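Local coordinates for protein Abbfa_003403 (Acinetobacter baumannii, PDB 4ZXH) that works as a four-domain nonribosomal peptide synthetase, probably activating an amino acid, carrying it on a phosphopantetheine arm, condensing it and releasing the product, at residues 13-18 with 84-89; 310-315 with 448-453; 526-531 with 578-583. All blocks are in the same frame, centred on the assembly; numbering follows the deposited sequence.

Contact 1. Residues 13-18 with 84-89; sequences VLSRHA and QLIWDR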
loop_
_atom_site.group_PDB
_atom_site.type_symbol
_atom_site.label_atom_id
_atom_site.label_comp_id
_atom_site.label_asym_id
_atom_site.label_seq_id
_atom_site.Cartn_x
_atom_site.Cartn_y
_atom_site.Cartn_z
ATOM N N VAL A 13 -23.798 -31.272 -19.218
ATOM C CA VAL A 13 -24.452 -30.071 -18.716
ATOM C C VAL A 13 -25.959 -30.124 -18.971
ATOM O O VAL A 13 -26.397 -30.323 -20.106
ATOM C CB VAL A 13 -23.849 -28.796 -19.373
ATOM C CG1 VAL A 13 -24.577 -27.546 -18.926
ATOM C CG2 VAL A 13 -22.375 -28.682 -19.042
ATOM N N LEU A 14 -26.754 -29.959 -17.918
ATOM C CA LEU A 14 -28.210 -29.950 -18.066
ATOM C C LEU A 14 -28.741 -28.596 -18.533
ATOM O O LEU A 14 -29.536 -28.535 -19.469
ATOM C CB LEU A 14 -28.899 -30.336 -16.755
ATOM C CG LEU A 14 -29.004 -31.816 -16.399
ATOM C CD1 LEU A 14 -29.719 -31.976 -15.067
ATOM C CD2 LEU A 14 -29.740 -32.540 -17.480
ATOM N N SER A 15 -28.320 -27.518 -17.870
ATOM C CA SER A 15 -28.747 -26.172 -18.255
ATOM C C SER A 15 -27.740 -25.078 -17.852
ATOM O O SER A 15 -26.916 -25.275 -16.958
ATOM C CB SER A 15 -30.123 -25.854 -17.654
ATOM O OG SER A 15 -30.116 -25.964 -16.242
ATOM N N ARG A 16 -27.835 -23.927 -18.525
ATOM C CA ARG A 16 -26.959 -22.770 -18.288
ATOM C C ARG A 16 -27.719 -21.578 -17.716
ATOM O O ARG A 16 -28.746 -21.188 -18.250
ATOM C CB ARG A 16 -26.275 -22.352 -19.590
ATOM C CG ARG A 16 -25.487 -23.478 -20.251
ATOM C CD ARG A 16 -24.537 -22.991 -21.348
ATOM N NE ARG A 16 -23.578 -24.046 -21.668
ATOM C CZ ARG A 16 -22.318 -24.060 -21.248
ATOM N NH1 ARG A 16 -21.866 -23.049 -20.525
ATOM N NH2 ARG A 16 -21.506 -25.071 -21.566
ATOM N N HIS A 17 -27.213 -20.986 -16.641
ATOM C CA HIS A 17 -27.865 -19.811 -16.069
ATOM C C HIS A 17 -26.892 -18.688 -15.713
ATOM O O HIS A 17 -25.667 -18.852 -15.779
ATOM C CB HIS A 17 -28.651 -20.221 -14.835
ATOM C CG HIS A 17 -29.522 -21.410 -15.066
ATOM N ND1 HIS A 17 -30.745 -21.322 -15.696
ATOM C CD2 HIS A 17 -29.322 -22.724 -14.809
ATOM C CE1 HIS A 17 -31.275 -22.530 -15.789
ATOM N NE2 HIS A 17 -30.432 -23.398 -15.256
ATOM N N ALA A 18 -27.454 -17.538 -15.355
ATOM C CA ALA A 18 -26.667 -16.431 -14.856
ATOM C C ALA A 18 -26.342 -16.651 -13.384
ATOM O O ALA A 18 -26.994 -17.458 -12.723
ATOM C CB ALA A 18 -27.411 -15.140 -15.046
ATOM N N GLN A 84 -23.697 -20.030 -14.216
ATOM C CA GLN A 84 -23.906 -21.215 -13.372
ATOM C C GLN A 84 -24.331 -22.365 -14.257
ATOM O O GLN A 84 -25.307 -22.249 -15.007
ATOM C CB GLN A 84 -25.001 -20.994 -12.328
ATOM C CG GLN A 84 -24.629 -20.137 -11.171
ATOM C CD GLN A 84 -25.765 -19.995 -10.184
ATOM O OE1 GLN A 84 -25.642 -20.392 -9.031
ATOM N NE2 GLN A 84 -26.876 -19.412 -10.627
ATOM N N LEU A 85 -23.627 -23.482 -14.175
ATOM C CA LEU A 85 -24.061 -24.670 -14.897
ATOM C C LEU A 85 -24.611 -25.715 -13.914
ATOM O O LEU A 85 -23.979 -26.013 -12.895
ATOM C CB LEU A 85 -22.905 -25.259 -15.698
ATOM C CG LEU A 85 -22.070 -24.375 -16.625
ATOM C CD1 LEU A 85 -21.086 -25.234 -17.406
ATOM C CD2 LEU A 85 -22.940 -23.544 -17.572
ATOM N N ILE A 86 -25.790 -26.258 -14.210
ATOM C CA ILE A 86 -26.278 -27.430 -13.487
ATOM C C ILE A 86 -25.886 -28.708 -14.228
ATOM O O ILE A 86 -26.421 -29.008 -15.287
ATOM C CB ILE A 86 -27.806 -27.406 -13.295
ATOM C CG1 ILE A 86 -28.228 -26.264 -12.362
ATOM C CG2 ILE A 86 -28.264 -28.715 -12.695
ATOM C CD1 ILE A 86 -29.711 -25.970 -12.391
ATOM N N TRP A 87 -24.928 -29.445 -13.674
ATOM C CA TRP A 87 -24.505 -30.723 -14.235
ATOM C C TRP A 87 -25.502 -31.821 -13.887
ATOM O O TRP A 87 -26.066 -31.811 -12.803
ATOM C CB TRP A 87 -23.121 -31.096 -13.712
ATOM C CG TRP A 87 -22.064 -30.151 -14.133
ATOM C CD1 TRP A 87 -21.680 -29.011 -13.493
ATOM C CD2 TRP A 87 -21.250 -30.250 -15.303
ATOM N NE1 TRP A 87 -20.667 -28.394 -14.194
ATOM C CE2 TRP A 87 -20.390 -29.136 -15.312
ATOM C CE3 TRP A 87 -21.160 -31.177 -16.345
ATOM C CZ2 TRP A 87 -19.453 -28.925 -16.315
ATOM C CZ3 TRP A 87 -20.233 -30.960 -17.345
ATOM C CH2 TRP A 87 -19.390 -29.843 -17.323
ATOM N N ASP A 88 -25.717 -32.774 -14.786
ATOM C CA ASP A 88 -26.645 -33.866 -14.495
ATOM C C ASP A 88 -26.144 -34.705 -13.321
ATOM O O ASP A 88 -26.931 -35.328 -12.605
ATOM C CB ASP A 88 -26.856 -34.756 -15.726
ATOM C CG ASP A 88 -25.594 -35.494 -16.147
ATOM O OD1 ASP A 88 -24.475 -35.055 -15.785
ATOM O OD2 ASP A 88 -25.722 -36.514 -16.860
ATOM N N ARG A 89 -24.828 -34.718 -13.129
ATOM C CA ARG A 89 -24.227 -35.463 -12.030
ATOM C C ARG A 89 -22.806 -35.003 -11.746
ATOM O O ARG A 89 -22.102 -34.543 -12.632
ATOM C CB ARG A 89 -24.241 -36.956 -12.331
ATOM C CG ARG A 89 -23.285 -37.345 -13.415
ATOM C CD ARG A 89 -23.369 -38.824 -13.696
ATOM N NE ARG A 89 -24.679 -39.258 -14.195
ATOM C CZ ARG A 89 -25.008 -39.347 -15.487
ATOM N NH1 ARG A 89 -24.128 -39.001 -16.429
ATOM N NH2 ARG A 89 -26.225 -39.768 -15.843
#
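One face of the W87 ring carries V13 CG2, which lies 3.7 Å from the centroid of the six-membered ring and 17° off its normal, a CH-pi contact. V13 CG1 is anti to its backbone N, and CG2 is the branch that reaches the indole. At the rim of the indole, NE1 is hydrogen-bonded to S74 OG of strand 73-78. The R16 guanidinium has L85 CD2 over one face, with NH1 3.2 Å from that methyl. The two side chains run alongside each other, and E83 pairs with the charge of R16. The H17 ring meets I86 CD1 obliquely. H17 NE2 is hydrogen-bonded to S15 OG at 2.8 Å, and H17 ND1 to D185 OD2, so both nitrogens fix the ring.

Strands 13-18 and 81-87 are antiparallel neighbours in a small three-stranded sheet of the condensation domain. Two residues, L14 and S15, stand against the single I86, which makes a classic beta bulge. L14 N donates to I86 O at 2.8 Å, and I86 N donates to S15 O at 3.1 Å. The L14 side chain lies roughly perpendicular to D88, L14 CG 3.7 Å from D88 CB. Beyond the bulge, H17 N donates to Q84 O within that carbonyl's plane, and Q84 N donates back to H17 O from above its carbonyl plane. The extended Q84 side chain gives NE2 to a lone pair of A18 O at 2.9 Å. Its OE1 accepts from Q23.

Contact 2. Residues 310-315 with 448-453; sequences DQTLRQ and HPERKI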
loop_
_atom_site.group_PDB
_atom_site.type_symbol
_atom_site.label_atom_id
_atom_site.label_comp_id
_atom_site.label_asym_id
_atom_site.label_seq_id
_atom_site.Cartn_x
_atom_site.Cartn_y
_atom_site.Cartn_z
ATOM N N ASP A 310 -19.978 14.363 21.231
ATOM C CA ASP A 310 -20.776 15.153 22.153
ATOM C C ASP A 310 -22.083 14.433 22.484
ATOM O O ASP A 310 -22.688 14.683 23.518
ATOM C CB ASP A 310 -21.038 16.535 21.545
ATOM C CG ASP A 310 -21.603 17.525 22.543
ATOM O OD1 ASP A 310 -21.455 17.307 23.765
ATOM O OD2 ASP A 310 -22.194 18.533 22.100
ATOM N N GLN A 311 -22.509 13.530 21.608
ATOM C CA GLN A 311 -23.713 12.723 21.836
ATOM C C GLN A 311 -23.589 11.836 23.076
ATOM O O GLN A 311 -22.511 11.339 23.387
ATOM C CB GLN A 311 -24.008 11.838 20.612
ATOM C CG GLN A 311 -24.333 12.586 19.320
ATOM C CD GLN A 311 -25.664 13.316 19.381
ATOM O OE1 GLN A 311 -26.660 12.778 19.868
ATOM N NE2 GLN A 311 -25.683 14.557 18.897
ATOM N N THR A 312 -24.689 11.622 23.785
ATOM C CA THR A 312 -24.692 10.614 24.838
ATOM C C THR A 312 -24.773 9.238 24.187
ATOM O O THR A 312 -25.089 9.137 23.004
ATOM C CB THR A 312 -25.863 10.802 25.815
ATOM O OG1 THR A 312 -27.089 10.407 25.186
ATOM C CG2 THR A 312 -25.960 12.251 26.255
ATOM N N LEU A 313 -24.489 8.175 24.934
ATOM C CA LEU A 313 -24.605 6.835 24.360
ATOM C C LEU A 313 -26.045 6.521 23.999
ATOM O O LEU A 313 -26.295 5.790 23.046
ATOM C CB LEU A 313 -24.096 5.766 25.318
ATOM C CG LEU A 313 -22.679 5.895 25.852
ATOM C CD1 LEU A 313 -22.386 4.716 26.775
ATOM C CD2 LEU A 313 -21.687 5.970 24.704
ATOM N N ARG A 314 -26.990 7.044 24.779
ATOM C CA ARG A 314 -28.398 6.856 24.461
ATOM C C ARG A 314 -28.665 7.485 23.107
ATOM O O ARG A 314 -29.086 6.815 22.164
ATOM C CB ARG A 314 -29.308 7.477 25.524
ATOM C CG ARG A 314 -30.791 7.463 25.149
ATOM C CD ARG A 314 -31.661 8.118 26.211
ATOM N NE ARG A 314 -31.447 7.543 27.540
ATOM C CZ ARG A 314 -32.209 6.604 28.097
ATOM N NH1 ARG A 314 -33.257 6.107 27.447
ATOM N NH2 ARG A 314 -31.922 6.154 29.313
ATOM N N GLN A 315 -28.394 8.778 23.021
ATOM C CA GLN A 315 -28.616 9.521 21.800
ATOM C C GLN A 315 -27.943 8.855 20.602
ATOM O O GLN A 315 -28.584 8.600 19.586
ATOM C CB GLN A 315 -28.117 10.954 21.972
ATOM C CG GLN A 315 -28.914 11.750 22.996
ATOM C CD GLN A 315 -28.358 13.143 23.203
ATOM O OE1 GLN A 315 -27.151 13.369 23.075
ATOM N NE2 GLN A 315 -29.238 14.092 23.514
ATOM N N HIS A 448 -23.517 3.354 32.721
ATOM C CA HIS A 448 -23.699 4.802 32.621
ATOM C C HIS A 448 -24.304 5.260 31.299
ATOM O O HIS A 448 -23.637 5.943 30.528
ATOM C CB HIS A 448 -22.366 5.514 32.832
ATOM C CG HIS A 448 -21.740 5.223 34.157
ATOM N ND1 HIS A 448 -20.710 4.321 34.313
ATOM C CD2 HIS A 448 -22.029 5.684 35.397
ATOM C CE1 HIS A 448 -20.372 4.259 35.588
ATOM N NE2 HIS A 448 -21.159 5.074 36.268
ATOM N N PRO A 449 -25.584 4.916 31.057
ATOM C CA PRO A 449 -26.310 5.171 29.802
ATOM C C PRO A 449 -26.253 6.611 29.286
ATOM O O PRO A 449 -26.297 6.809 28.072
ATOM C CB PRO A 449 -27.756 4.812 30.158
ATOM C CG PRO A 449 -27.645 3.848 31.272
ATOM C CD PRO A 449 -26.449 4.276 32.064
ATOM N N GLU A 450 -26.163 7.594 30.178
ATOM C CA GLU A 450 -26.296 8.988 29.772
ATOM C C GLU A 450 -24.964 9.678 29.580
ATOM O O GLU A 450 -24.922 10.857 29.234
ATOM C CB GLU A 450 -27.122 9.770 30.795
ATOM C CG GLU A 450 -28.571 9.303 30.917
ATOM C CD GLU A 450 -29.294 9.243 29.578
ATOM O OE1 GLU A 450 -29.022 10.089 28.694
ATOM O OE2 GLU A 450 -30.141 8.339 29.409
ATOM N N ARG A 451 -23.878 8.950 29.805
ATOM C CA ARG A 451 -22.549 9.529 29.685
ATOM C C ARG A 451 -22.254 9.885 28.224
ATOM O O ARG A 451 -22.697 9.182 27.313
ATOM C CB ARG A 451 -21.501 8.563 30.248
ATOM C CG ARG A 451 -20.099 9.151 30.403
ATOM C CD ARG A 451 -19.208 8.236 31.237
ATOM N NE ARG A 451 -19.363 8.439 32.680
ATOM C CZ ARG A 451 -18.978 7.557 33.600
ATOM N NH1 ARG A 451 -18.457 6.392 33.237
ATOM N NH2 ARG A 451 -19.139 7.823 34.884
ATOM N N LYS A 452 -21.534 10.990 28.016
ATOM C CA LYS A 452 -21.143 11.458 26.683
ATOM C C LYS A 452 -19.958 10.666 26.139
ATOM O O LYS A 452 -19.031 10.338 26.873
ATOM C CB LYS A 452 -20.792 12.955 26.706
ATOM C CG LYS A 452 -21.989 13.891 26.777
ATOM C CD LYS A 452 -21.558 15.349 26.710
ATOM C CE LYS A 452 -22.768 16.284 26.594
ATOM N NZ LYS A 452 -22.366 17.729 26.552
ATOM N N ILE A 453 -19.998 10.370 24.846
ATOM C CA ILE A 453 -18.985 9.549 24.200
ATOM C C ILE A 453 -17.556 10.042 24.469
ATOM O O ILE A 453 -16.643 9.236 24.642
ATOM C CB ILE A 453 -19.247 9.471 22.677
ATOM C CG1 ILE A 453 -20.573 8.752 22.420
ATOM C CG2 ILE A 453 -18.105 8.763 21.950
ATOM C CD1 ILE A 453 -20.848 8.435 20.986
#
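The backbones meet in a single bridge at T312 and K452, CA to CA 4.1 Å. I453 N donates to Q311 O almost straight (171°). L313 N donates to R451 O at 3.1 Å. Both donors lie nearly along the C=O axis of their acceptor. The 448-453 side is a type I turn from H448 to R451, following helix 428-447. In it R451 NH2 stands over the centre of the H448 ring.

T312 is the N-cap of helix 313-329. T312 OG1 accepts from Q315 N at 3.0 Å, and Q315 OE1 takes T312 N in return, a capping box. T312 CG2 touches E450 O.

Charged side chains close the outer side with two salt bridges. In the first, E450 bends at chi2 (-52°) and E450 OE2 offers its syn lone pair to R314 NE at a very short 2.4 Å. The carboxylate and guanidinium planes are nearly coplanar, and a weak bond runs from R314 NH2 to E450 OE2. In the second, the extended K452 chain runs alongside D310, and K452 NZ meets the syn lone pair of D310 OD1 at 3.0 Å. On the buried side the L313 and I453 side chains cross obliquely, L313 CD2 lying 3.8 Å from I453 CG1.

Contact 3. Residues 526-531 with 578-583; sequences HGITQG and EPKVIL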
loop_
_atom_site.group_PDB
_atom_site.type_symbol
_atom_site.label_atom_id
_atom_site.label_comp_id
_atom_site.label_asym_id
_atom_site.label_seq_id
_atom_site.Cartn_x
_atom_site.Cartn_y
_atom_site.Cartn_z
ATOM N N HIS A 526 38.305 37.255 36.658
ATOM C CA HIS A 526 37.792 38.243 35.729
ATOM C C HIS A 526 36.285 38.389 35.801
ATOM O O HIS A 526 35.645 38.746 34.812
ATOM C CB HIS A 526 38.227 37.901 34.316
ATOM C CG HIS A 526 39.706 37.870 34.171
ATOM N ND1 HIS A 526 40.443 36.721 34.355
ATOM C CD2 HIS A 526 40.599 38.863 33.983
ATOM C CE1 HIS A 526 41.729 37.000 34.232
ATOM N NE2 HIS A 526 41.850 38.295 34.012
ATOM N N GLY A 527 35.725 38.116 36.976
ATOM C CA GLY A 527 34.391 38.583 37.297
ATOM C C GLY A 527 33.307 37.532 37.332
ATOM O O GLY A 527 32.174 37.848 37.666
ATOM N N ILE A 528 33.642 36.291 36.992
ATOM C CA ILE A 528 32.643 35.218 36.978
ATOM C C ILE A 528 32.329 34.688 38.364
ATOM O O ILE A 528 33.198 34.185 39.070
ATOM C CB ILE A 528 33.073 34.039 36.092
ATOM C CG1 ILE A 528 33.249 34.512 34.652
ATOM C CG2 ILE A 528 32.017 32.960 36.125
ATOM C CD1 ILE A 528 32.084 35.308 34.166
ATOM N N THR A 529 31.063 34.807 38.737
ATOM C CA THR A 529 30.601 34.468 40.075
ATOM C C THR A 529 29.590 33.337 39.922
ATOM O O THR A 529 29.084 33.123 38.832
ATOM C CB THR A 529 29.945 35.681 40.782
ATOM O OG1 THR A 529 28.559 35.777 40.404
ATOM C CG2 THR A 529 30.643 36.979 40.394
ATOM N N GLN A 530 29.295 32.623 41.003
ATOM C CA GLN A 530 28.311 31.553 40.961
ATOM C C GLN A 530 26.986 32.018 40.340
ATOM O O GLN A 530 26.502 33.123 40.614
ATOM C CB GLN A 530 28.072 30.989 42.365
ATOM C CG GLN A 530 27.073 29.838 42.380
ATOM C CD GLN A 530 27.008 29.138 43.719
ATOM O OE1 GLN A 530 27.784 29.445 44.625
ATOM N NE2 GLN A 530 26.079 28.192 43.854
ATOM N N GLY A 531 26.426 31.184 39.468
ATOM C CA GLY A 531 25.172 31.507 38.824
ATOM C C GLY A 531 25.291 32.275 37.520
ATOM O O GLY A 531 24.298 32.495 36.833
ATOM N N GLU A 578 21.766 36.644 27.530
ATOM C CA GLU A 578 22.401 37.732 28.275
ATOM C C GLU A 578 23.611 37.278 29.090
ATOM O O GLU A 578 23.662 37.515 30.289
ATOM C CB GLU A 578 21.379 38.396 29.195
ATOM C CG GLU A 578 20.189 38.960 28.433
ATOM C CD GLU A 578 19.056 39.440 29.328
ATOM O OE1 GLU A 578 18.983 39.014 30.501
ATOM O OE2 GLU A 578 18.233 40.247 28.845
ATOM N N PRO A 579 24.596 36.637 28.436
ATOM C CA PRO A 579 25.726 36.049 29.168
ATOM C C PRO A 579 26.697 37.082 29.735
ATOM O O PRO A 579 26.868 38.178 29.179
ATOM C CB PRO A 579 26.418 35.187 28.108
ATOM C CG PRO A 579 26.107 35.866 26.814
ATOM C CD PRO A 579 24.798 36.592 26.975
ATOM N N LYS A 580 27.329 36.720 30.845
ATOM C CA LYS A 580 28.280 37.596 31.521
ATOM C C LYS A 580 29.490 37.835 30.646
ATOM O O LYS A 580 30.020 38.935 30.598
ATOM C CB LYS A 580 28.723 36.980 32.847
ATOM C CG LYS A 580 29.674 37.831 33.659
ATOM C CD LYS A 580 28.958 39.036 34.222
ATOM C CE LYS A 580 29.600 39.546 35.516
ATOM N NZ LYS A 580 29.117 38.783 36.712
ATOM N N VAL A 581 29.921 36.775 29.970
ATOM C CA VAL A 581 31.148 36.781 29.196
ATOM C C VAL A 581 31.027 35.716 28.118
ATOM O O VAL A 581 30.193 34.817 28.229
ATOM C CB VAL A 581 32.394 36.516 30.096
ATOM C CG1 VAL A 581 32.555 35.033 30.380
ATOM C CG2 VAL A 581 33.648 37.045 29.452
ATOM N N ILE A 582 31.833 35.828 27.065
ATOM C CA ILE A 582 31.952 34.765 26.055
ATOM C C ILE A 582 33.371 34.210 26.101
ATOM O O ILE A 582 34.335 34.944 25.848
ATOM C CB ILE A 582 31.646 35.279 24.627
ATOM C CG1 ILE A 582 30.168 35.670 24.486
ATOM C CG2 ILE A 582 32.037 34.245 23.587
ATOM C CD1 ILE A 582 29.887 36.504 23.250
ATOM N N LEU A 583 33.505 32.937 26.472
ATOM C CA LEU A 583 34.823 32.312 26.570
ATOM C C LEU A 583 35.111 31.670 25.232
ATOM O O LEU A 583 34.406 30.759 24.811
ATOM C CB LEU A 583 34.880 31.281 27.709
ATOM C CG LEU A 583 36.182 30.499 27.955
ATOM C CD1 LEU A 583 37.311 31.337 28.557
ATOM C CD2 LEU A 583 35.904 29.267 28.810
#
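Helix 509-525 ends here in a Schellman motif, and the chain then turns toward strand 533-537 of a four-stranded parallel sheet in the AMP-binding domain. G527 is the C-prime residue of the motif, with a positive phi of 108° that suits glycine. The other segment, 578-583, follows helix 567-577 and leads into strand 581-584. That strand lies next to 533-537 in the same sheet.

Apolar contact comes from I528. Its CG1 is anti to the carbonyl carbon, and a further bend at chi2 (-49°) brings CD1 against K580 and V581. I528 CD1 touches K580 CG at 3.5 Å and V581 CG1 at 3.8 Å. The I528 and K580 chains run alongside in opposing senses. V581 instead lies roughly perpendicular to I528. V581 CG1 takes the crowded position between its own N and carbonyl carbon, and this is the branch that meets I528. Both I528 and V581 are buried, and both also pack on V534 of strand 533-537. Backbone pairing of K580 with R533 and of V581 with G535 sets the two strands side by side.

Polar contact belongs to the outer end of K580. Its salt bridge is with D532 OD2, which also accepts from T529 N and so links the lysine to the turn after the helix. The two charges probably favour each other's ionised form. The K580 chain begins with CG anti to its backbone N. It then bends at chi2 (71°) and again at chi4, which brings NZ to the carbonyl of G527, just past the helix end. There K580 NZ makes a weak hydrogen bond to G527 O at 3.3 Å.

How the contacts relate
The contacts follow one another along the chain, each closing before the next opens. Contacts 1 and 2 both belong to the condensation domain, yet their centres are about 55 Å apart and they share no sheet. Contact 1 joins two strands of a small antiparallel sheet, contact 2 the start of helix 313-329 and the loop after helix 428-447. In contact 3, in the AMP-binding domain, one segment enters a strand of a parallel sheet and the other leads to the neighbouring strand 533-537. Its centre is about 61 Å from that of contact 2 and about 97 Å from that of contact 1, across the chain's centre. None touches another, so each is separate local packing.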